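Local coordinates for Man26A (Cellulomonas fimi, PDB 2X2Y), which is an endo-beta-1,4-mannanase of family 26, probably hydrolysing internal mannan bonds, represented here by its catalytic and immunoglobulin-like domains, at residues T60-A65 against T352-E357; G35-T40 against E320-A325. The protein carries 2 engineered substitutions. All coordinates share one frame; numbering follows the deposited sequence.

How the contacts relate
Both contacts bring distant parts of the chain to the same barrel strand, 32-37, but at different depths. Contact 2 is buried and joins that strand directly to strand 318-321, closing the barrel beside the predicted active site. Contact 1 is only partly buried: the loop 60-65, which leads into strand 66-70, meets the chain just after the short strand 352-353, and a magnesium site lies next to it. The two touch where Pro64 packs on Thr39. Their chemistry follows their place. In contact 1 one carboxylate oxygen takes bonds from a serine hydroxyl and a water; in contact 2 amide, carboxylate and imidazole groups are matched in the interior.

Contact 1 of 2, residues T60-A65 against T352-E357; sequences TGDFPA and TLFASE. With MG (magnesium ion), chain C.
Asp62 swings its CG to the far side of CB from the backbone N (chi1 -157°), while Ser356 holds OG between its own N and carbonyl carbon (chi1 77°), and these two settings bring carboxylate and hydroxyl together. Ser356 OG donates to Asp62 OD2 over 2.7 Å, coming from above the carboxylate plane. Ser356 N adds two weak bonds, lying 3.3 Å from both Asp62 OD1 and Asp62 OD2, so that Ser356 reaches both oxygens, but strongly only OD2. A water also donates to OD2 and, weakly, to Glu357 OE2. These two carboxylate oxygens, Asp62 OD2 and Glu357 OE2, are 4.3 Å apart, and their like charges would probably raise the proton affinity of one or both groups.

Beneath this polar cluster the backbones are fastened by Ala355 N, which donates to Phe63 O at 2.8 Å in a nearly straight bond (174°). That carbonyl oxygen also sits at the edge of the Phe354 ring, near its plane, and Ala355 CB rests 3.8 Å from Phe63 CB. The contact thus ties the end of helix 55-60 and the loop entering barrel strand 66-70 to the chain that follows helix 340-348 in this TIM-barrel glycosidase. Thr60 OG1, itself bonded to Val56 O, accepts from Asp62 N in an ST turn where the chain leaves the helix, at Gly61 with its positive phi. Ala347, Val56 and the Phe34 ring pack round Phe354.

The magnesium ion lies near CD1 and CE1 of Phe354, opposite the CD2 edge that Phe63 O approaches. It is bound by Thr352 O and Thr352 OG1 at 2.3 and 2.5 Å, a water, Ala347 O and Asp349 O. Glu357 OE2 accepts from that bound water and from Phe354 N, a second-shell position between metal and backbone.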
loop_
_atom_site.group_PDB
_atom_site.type_symbol
_atom_site.label_atom_id
_atom_site.label_comp_id
_atom_site.label_asym_id
_atom_site.label_seq_id
_atom_site.Cartn_x
_atom_site.Cartn_y
_atom_site.Cartn_z
ATOM N N THR A 60 14.606 22.765 3.335
ATOM C CA THR A 60 13.759 23.064 4.509
ATOM C C THR A 60 14.506 23.025 5.837
ATOM O O THR A 60 14.022 23.573 6.824
ATOM C CB THR A 60 12.522 22.118 4.648
ATOM O OG1 THR A 60 12.933 20.857 5.199
ATOM C CG2 THR A 60 11.829 21.899 3.313
ATOM N N GLY A 61 15.661 22.372 5.873
ATOM C CA GLY A 61 16.401 22.199 7.126
ATOM C C GLY A 61 16.019 20.973 7.949
ATOM O O GLY A 61 16.522 20.787 9.062
ATOM N N ASP A 62 15.128 20.141 7.410
ATOM C CA ASP A 62 14.691 18.914 8.076
ATOM C C ASP A 62 14.375 17.847 7.028
ATOM O O ASP A 62 13.890 18.159 5.937
ATOM C CB ASP A 62 13.446 19.191 8.938
ATOM C CG ASP A 62 13.241 18.162 10.069
ATOM O OD1 ASP A 62 13.929 17.120 10.131
ATOM O OD2 ASP A 62 12.376 18.418 10.927
ATOM N N PHE A 63 14.647 16.593 7.364
ATOM C CA PHE A 63 14.215 15.459 6.559
ATOM C C PHE A 63 12.689 15.299 6.643
ATOM O O PHE A 63 12.081 15.727 7.628
ATOM C CB PHE A 63 14.898 14.185 7.054
ATOM C CG PHE A 63 16.365 14.121 6.745
ATOM C CD1 PHE A 63 17.305 14.588 7.663
ATOM C CD2 PHE A 63 16.810 13.578 5.543
ATOM C CE1 PHE A 63 18.666 14.516 7.389
ATOM C CE2 PHE A 63 18.166 13.508 5.261
ATOM C CZ PHE A 63 19.101 13.978 6.192
ATOM N N PRO A 64 12.066 14.669 5.622
ATOM C CA PRO A 64 10.620 14.426 5.717
ATOM C C PRO A 64 10.307 13.480 6.871
ATOM O O PRO A 64 11.168 12.710 7.281
ATOM C CB PRO A 64 10.285 13.738 4.383
ATOM C CG PRO A 64 11.563 13.182 3.900
ATOM C CD PRO A 64 12.634 14.118 4.377
ATOM N N ALA A 65 9.092 13.528 7.392
ATOM C CA ALA A 65 8.697 12.580 8.432
ATOM C C ALA A 65 8.473 11.178 7.864
ATOM O O ALA A 65 8.640 10.177 8.570
ATOM C CB ALA A 65 7.475 13.068 9.152
ATOM N N THR A 352 2.317 20.799 9.234
ATOM C CA THR A 352 3.117 19.794 8.530
ATOM C C THR A 352 4.263 19.331 9.419
ATOM O O THR A 352 5.015 20.153 9.944
ATOM C CB THR A 352 3.672 20.312 7.192
ATOM O OG1 THR A 352 4.415 21.518 7.409
ATOM C CG2 THR A 352 2.550 20.577 6.220
ATOM N N LEU A 353 4.382 18.020 9.600
ATOM C CA LEU A 353 5.411 17.466 10.475
ATOM C C LEU A 353 6.566 16.830 9.692
ATOM O O LEU A 353 6.349 16.090 8.732
ATOM C CB LEU A 353 4.805 16.468 11.463
ATOM C CG LEU A 353 3.639 16.907 12.369
ATOM C CD1 LEU A 353 3.322 15.804 13.357
ATOM C CD2 LEU A 353 3.915 18.205 13.116
ATOM N N PHE A 354 7.788 17.148 10.109
ATOM C CA PHE A 354 9.006 16.637 9.490
ATOM C C PHE A 354 9.742 15.712 10.475
ATOM O O PHE A 354 9.287 15.544 11.599
ATOM C CB PHE A 354 9.865 17.800 8.974
ATOM C CG PHE A 354 9.338 18.416 7.702
ATOM C CD1 PHE A 354 8.138 19.139 7.694
ATOM C CD2 PHE A 354 10.031 18.269 6.507
ATOM C CE1 PHE A 354 7.635 19.695 6.510
ATOM C CE2 PHE A 354 9.544 18.831 5.319
ATOM C CZ PHE A 354 8.340 19.536 5.323
ATOM N N ALA A 355 10.840 15.094 10.046
ATOM C CA ALA A 355 11.508 14.030 10.824
ATOM C C ALA A 355 11.735 14.356 12.305
ATOM O O ALA A 355 11.408 13.545 13.178
ATOM C CB ALA A 355 12.824 13.615 10.170
ATOM N N SER A 356 12.270 15.550 12.571
ATOM C CA SER A 356 12.646 15.962 13.917
ATOM C C SER A 356 11.436 16.170 14.832
ATOM O O SER A 356 11.583 16.217 16.050
ATOM C CB SER A 356 13.531 17.220 13.874
ATOM O OG SER A 356 12.756 18.383 13.642
ATOM N N GLU A 357 10.253 16.273 14.237
ATOM C CA GLU A 357 9.003 16.441 14.977
ATOM C C GLU A 357 8.242 15.141 15.239
ATOM O O GLU A 357 7.179 15.163 15.871
ATOM C CB GLU A 357 8.096 17.423 14.252
ATOM C CG GLU A 357 8.588 18.847 14.299
ATOM C CD GLU A 357 8.007 19.677 13.196
ATOM O OE1 GLU A 357 7.142 20.534 13.482
ATOM O OE2 GLU A 357 8.403 19.457 12.033
HETATM MG MG MG C . 5.992 22.164 9.288
HETATM O O HOH W 1 11.353 20.987 10.968
HETATM O O HOH W 2 7.660 22.014 10.613
#

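Contact 2 of 2, residues G35-T40 against E320-A325; sequences GHQHTT and ETWRNA. Engineered in segment 320-325: Arg323 (natural residue Ala), Ala325 (natural residue Phe). With FMT (formic acid), chain D.
Gln37 and Glu320 meet through their polar ends: Gln37 NE2 donates to Glu320 OE2 at 2.6 Å, in the amide plane and on the syn lone pair of the oxygen. The two flat groups are nearly coplanar, and the extended chain of Glu320 (chi1 -176°) brings its carboxylate past Gly35 to the amide. Gln37 CG stands 3.6 Å from the centroid of the six-membered ring of Trp322, directly over its face, and the amide runs almost parallel to the indole plane (7°). An alanine in place of Trp322 takes away the ring under Gln37 CG and the amide, and would probably leave the amide freer to turn away from Glu320.

The backbones pair as parallel strands. Thr321 N donates to Gly35 O, and Gln37 N to Thr321 O at 3.0 Å, joining the first and last strands that close the (beta/alpha)8 barrel. Where the strands end, a water lies 2.8 Å from Gln37 O and accepts from Asn324 N.

His36 has a partner at each ring nitrogen. ND1 and Thr39 OG1 are hydrogen-bonded, the hydroxyl lying in the ring plane, whereas His36 NE2 donates to Asn324 OD1 at 3.2 Å in a bent bond (135°) from above the amide. Asn324 OD1 also accepts from the backbone N of Val332 and Phe331, while ND2 is satisfied by Asp55.

Arg323 and Ala325 are engineered. Arg323 lays CB 3.6 Å from Gln37 O, and its guanidinium makes a cation-pi contact with Phe42. A formic acid molecule, probably from the crystallisation liquor, accepts a weak bond from Trp322 NE1. The chemistry implies a Gln37 amide held flat, in plane with Glu320 OE2 and against the Trp322 face; this face contact runs next to Glu282, the predicted nucleophile, and is probably part of the active-site lining.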
loop_
_atom_site.group_PDB
_atom_site.type_symbol
_atom_site.label_atom_id
_atom_site.label_comp_id
_atom_site.label_asym_id
_atom_site.label_seq_id
_atom_site.Cartn_x
_atom_site.Cartn_y
_atom_site.Cartn_z
ATOM N N GLY A 35 5.868 13.438 3.487
ATOM C CA GLY A 35 6.617 12.317 2.955
ATOM C C GLY A 35 7.214 12.597 1.599
ATOM O O GLY A 35 6.678 13.382 0.822
ATOM N N HIS A 36 8.327 11.941 1.304
ATOM C CA HIS A 36 8.980 12.109 0.016
ATOM C C HIS A 36 9.546 10.781 -0.465
ATOM O O HIS A 36 10.223 10.074 0.284
ATOM C CB HIS A 36 10.067 13.191 0.096
ATOM C CG HIS A 36 10.678 13.536 -1.228
ATOM N ND1 HIS A 36 12.024 13.793 -1.386
ATOM C CD2 HIS A 36 10.127 13.652 -2.459
ATOM C CE1 HIS A 36 12.273 14.067 -2.653
ATOM N NE2 HIS A 36 11.139 13.984 -3.328
ATOM N N GLN A 37 9.254 10.442 -1.717
ATOM C CA GLN A 37 9.712 9.186 -2.308
ATOM C C GLN A 37 11.200 9.244 -2.630
ATOM O O GLN A 37 11.667 10.216 -3.243
ATOM C CB GLN A 37 8.904 8.873 -3.578
ATOM C CG GLN A 37 9.206 7.517 -4.228
ATOM C CD GLN A 37 8.658 6.299 -3.481
ATOM O OE1 GLN A 37 8.884 5.160 -3.910
ATOM N NE2 GLN A 37 7.934 6.521 -2.383
ATOM N N HIS A 38 11.943 8.212 -2.212
ATOM C CA HIS A 38 13.364 8.098 -2.547
ATOM C C HIS A 38 14.123 9.335 -2.081
ATOM O O HIS A 38 15.018 9.834 -2.775
ATOM C CB HIS A 38 13.539 7.928 -4.063
ATOM C CG HIS A 38 13.389 6.515 -4.534
ATOM N ND1 HIS A 38 14.326 5.539 -4.266
ATOM C CD2 HIS A 38 12.413 5.914 -5.249
ATOM C CE1 HIS A 38 13.932 4.397 -4.798
ATOM N NE2 HIS A 38 12.774 4.597 -5.399
ATOM N N THR A 39 13.754 9.835 -0.908
ATOM C CA THR A 39 14.220 11.146 -0.466
ATOM C C THR A 39 15.744 11.248 -0.301
ATOM O O THR A 39 16.316 12.319 -0.544
ATOM C CB THR A 39 13.450 11.642 0.796
ATOM O OG1 THR A 39 13.604 13.061 0.912
ATOM C CG2 THR A 39 13.940 10.947 2.070
ATOM N N THR A 40 16.385 10.137 0.075
ATOM C CA THR A 40 17.836 10.094 0.257
ATOM C C THR A 40 18.582 9.315 -0.822
ATOM O O THR A 40 19.799 9.126 -0.719
ATOM C CB THR A 40 18.240 9.498 1.635
ATOM O OG1 THR A 40 17.727 8.162 1.761
ATOM C CG2 THR A 40 17.763 10.379 2.807
ATOM N N GLU A 320 2.473 12.117 1.088
ATOM C CA GLU A 320 3.762 11.887 0.436
ATOM C C GLU A 320 3.776 12.386 -0.996
ATOM O O GLU A 320 2.879 12.068 -1.781
ATOM C CB GLU A 320 4.145 10.398 0.445
ATOM C CG GLU A 320 5.540 10.153 -0.149
ATOM C CD GLU A 320 5.869 8.702 -0.468
ATOM O OE1 GLU A 320 5.153 7.765 -0.051
ATOM O OE2 GLU A 320 6.887 8.501 -1.151
ATOM N N THR A 321 4.800 13.163 -1.340
ATOM C CA THR A 321 5.013 13.504 -2.733
ATOM C C THR A 321 6.148 12.673 -3.359
ATOM O O THR A 321 6.849 11.932 -2.666
ATOM C CB THR A 321 5.144 15.040 -2.985
ATOM O OG1 THR A 321 4.819 15.305 -4.356
ATOM C CG2 THR A 321 6.548 15.573 -2.642
ATOM N N TRP A 322 6.302 12.794 -4.671
ATOM C CA TRP A 322 7.056 11.815 -5.423
ATOM C C TRP A 322 8.537 12.171 -5.621
ATOM O O TRP A 322 9.033 13.184 -5.131
ATOM C CB TRP A 322 6.346 11.470 -6.752
ATOM C CG TRP A 322 6.575 10.028 -7.179
ATOM C CD1 TRP A 322 7.186 9.588 -8.331
ATOM C CD2 TRP A 322 6.229 8.844 -6.435
ATOM N NE1 TRP A 322 7.232 8.208 -8.347
ATOM C CE2 TRP A 322 6.650 7.728 -7.200
ATOM C CE3 TRP A 322 5.606 8.618 -5.193
ATOM C CZ2 TRP A 322 6.461 6.403 -6.766
ATOM C CZ3 TRP A 322 5.417 7.295 -4.764
ATOM C CH2 TRP A 322 5.844 6.210 -5.553
ATOM N N ARG A 323 9.223 11.311 -6.355
ATOM C CA ARG A 323 10.665 11.269 -6.397
ATOM C C ARG A 323 11.316 12.398 -7.207
ATOM O O ARG A 323 10.795 12.837 -8.240
ATOM C CB ARG A 323 11.067 9.853 -6.822
ATOM C CG ARG A 323 12.069 9.675 -7.910
ATOM C CD ARG A 323 11.680 8.384 -8.606
ATOM N NE ARG A 323 12.777 7.769 -9.332
ATOM C CZ ARG A 323 12.815 7.607 -10.650
ATOM N NH1 ARG A 323 11.823 8.023 -11.417
ATOM N NH2 ARG A 323 13.863 7.023 -11.198
ATOM N N ASN A 324 12.431 12.901 -6.680
ATOM C CA ASN A 324 13.226 13.921 -7.358
ATOM C C ASN A 324 14.251 13.278 -8.289
ATOM O O ASN A 324 15.436 13.189 -7.971
ATOM C CB ASN A 324 13.885 14.878 -6.346
ATOM C CG ASN A 324 12.951 16.007 -5.895
ATOM O OD1 ASN A 324 11.714 15.863 -5.866
ATOM N ND2 ASN A 324 13.547 17.144 -5.536
ATOM N N ALA A 325 13.770 12.832 -9.447
ATOM C CA ALA A 325 14.572 12.067 -10.409
ATOM C C ALA A 325 15.588 12.938 -11.142
ATOM O O ALA A 325 16.791 12.667 -11.085
ATOM C CB ALA A 325 13.671 11.339 -11.404
HETATM C C FMT D . 8.034 5.534 -10.502
HETATM O O1 FMT D . 8.847 5.382 -9.584
HETATM O O2 FMT D . 8.320 5.920 -11.638
HETATM O O HOH W 3 13.599 11.870 -4.296
#